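Local coordinates for S-layer domain-containing protein (Ruminiclostridium thermocellum ATCC 27405, PDB 4QVS) that is of unknown function but carries a concanavalin A-like lectin/glucanase domain, suggesting a possible role in carbohydrate binding at the cell surface, at the interface of chains A and B. Numbering follows the deposited sequence. Chains: chain A/B, S-layer domain-containing protein.

The interface of chains A and B. Residues chain A 75-77, 102, 110; chain B 131, 137, 139, 201.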
# COMPACT_ATOMS: atom_id res chain seq x y z
N PHE A 75 7.78 7.68 -14.38
CA PHE A 75 8.73 6.76 -14.89
C PHE A 75 8.38 5.37 -14.47
O PHE A 75 7.60 5.15 -13.57
CB PHE A 75 10.10 7.10 -14.29
CG PHE A 75 10.07 7.15 -12.79
CD1 PHE A 75 9.62 8.29 -12.13
CD2 PHE A 75 10.41 6.03 -12.03
CE1 PHE A 75 9.56 8.33 -10.75
CE2 PHE A 75 10.33 6.06 -10.66
CZ PHE A 75 9.91 7.20 -10.02
N TRP A 76 9.06 4.43 -15.08
CA TRP A 76 8.95 3.04 -14.68
C TRP A 76 10.14 2.71 -13.82
O TRP A 76 11.26 3.15 -14.13
CB TRP A 76 9.04 2.16 -15.91
CG TRP A 76 7.79 2.06 -16.64
CD1 TRP A 76 7.39 2.79 -17.72
CD2 TRP A 76 6.75 1.08 -16.39
NE1 TRP A 76 6.12 2.34 -18.14
CE2 TRP A 76 5.73 1.30 -17.34
CE3 TRP A 76 6.60 0.07 -15.43
CZ2 TRP A 76 4.53 0.52 -17.36
CZ3 TRP A 76 5.40 -0.71 -15.45
CH2 TRP A 76 4.39 -0.48 -16.42
N VAL A 77 9.93 1.90 -12.79
CA VAL A 77 10.99 1.44 -11.94
C VAL A 77 10.88 -0.02 -11.49
O VAL A 77 9.78 -0.51 -11.28
CB VAL A 77 11.08 2.32 -10.68
CG1 VAL A 77 9.72 2.55 -10.03
CG2 VAL A 77 12.06 1.72 -9.68
N LEU A 102 11.89 12.29 -4.40
CA LEU A 102 10.98 11.13 -4.28
C LEU A 102 11.86 10.06 -3.72
O LEU A 102 12.97 9.86 -4.21
CB LEU A 102 10.39 10.67 -5.62
CG LEU A 102 9.46 9.43 -5.54
CD1 LEU A 102 8.13 9.77 -4.92
CD2 LEU A 102 9.23 8.88 -6.92
N ILE A 110 6.63 4.63 -0.88
CA ILE A 110 7.38 5.71 -1.53
C ILE A 110 6.90 7.01 -0.91
O ILE A 110 5.77 7.10 -0.43
CB ILE A 110 7.21 5.80 -3.07
CG1 ILE A 110 5.76 6.01 -3.47
CG2 ILE A 110 7.78 4.56 -3.74
CD1 ILE A 110 5.49 5.99 -4.97
N LEU B 131 5.63 -0.69 -3.83
CA LEU B 131 6.66 -1.23 -4.75
C LEU B 131 7.23 -2.53 -4.25
O LEU B 131 7.83 -2.56 -3.18
CB LEU B 131 7.85 -0.28 -4.94
CG LEU B 131 7.66 0.93 -5.82
CD1 LEU B 131 8.97 1.77 -5.80
CD2 LEU B 131 7.32 0.47 -7.23
N LYS B 137 7.27 -1.49 -11.93
CA LYS B 137 6.02 -0.76 -11.70
C LYS B 137 6.15 0.67 -12.26
O LYS B 137 7.26 1.14 -12.45
CB LYS B 137 5.65 -0.75 -10.20
CG LYS B 137 5.11 -2.08 -9.67
CD LYS B 137 4.51 -1.93 -8.27
CE LYS B 137 3.57 -3.09 -7.89
NZ LYS B 137 4.34 -4.33 -7.68
N VAL B 139 5.59 4.65 -11.76
CA VAL B 139 5.36 5.61 -10.71
C VAL B 139 5.22 7.01 -11.27
O VAL B 139 5.91 7.37 -12.20
CB VAL B 139 6.50 5.59 -9.68
CG1 VAL B 139 6.26 6.63 -8.60
CG2 VAL B 139 6.64 4.21 -9.05
N ILE B 201 15.44 1.59 -14.10
CA ILE B 201 14.58 2.74 -14.40
C ILE B 201 14.42 2.86 -15.89
O ILE B 201 15.39 2.65 -16.61
CB ILE B 201 15.21 4.08 -13.94
CG1 ILE B 201 15.34 4.11 -12.41
CG2 ILE B 201 14.39 5.29 -14.43
CD1 ILE B 201 14.08 4.44 -11.65
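The phenyl ring of A:Phe75 presents one face to B:Val139, whose carbonyl O stands 3.8 Å above the ring plane, displaced toward the rim. On that same face, B:Val139 CB lies 3.8 Å from A:Phe75 CZ, the two side chains running alongside in the same direction. B:Ile201 CD1 comes from the other side of the plane, near A:Phe75 CD2, while A:Val77 CB and A:Leu102 CD2 border the ring in its plane. The indole of A:Trp76 also takes part: the B:Lys137 carbonyl lies off its plane and outward of the benzo rim, with A:Trp76 CE3 3.2 Å from B:Lys137 O.

Beneath these contacts, strand 71-79 of chain A pairs antiparallel with strand 137-144 of chain B. A:Phe75 and B:Val139 exchange N-H to C=O hydrogen bonds in both directions, as do A:Val77 and B:Lys137. B:Val139 N approaches A:Phe75 O (2.7 Å) almost in line with the C=O bond, whereas B:Lys137 N, its bond also nearly straight at the hydrogen, reaches A:Val77 O tilted 22° from the carbonyl plane.

B:Val139 illustrates how one branched residue can pack against several neighbours at once. With CG1 anti to the backbone N (chi1 178°), that methyl reaches A:Ile110 CD1 at 3.8 Å, while CG2 touches A:Val77 CG1 at 3.6 Å. A:Ile110 CG2 in turn meets B:Leu131 CD1 at 3.7 Å, the side chains crossing at about a right angle.

A:Val77 also bridges antiparallel to B:Ile201, placing the chain A strand between two strands of chain B. Such interleaving, repeated by the two-fold, suggests a strand-swapped dimer in which each beta-sandwich is completed by its partner, although the structure alone does not show that this dimer forms in the cell.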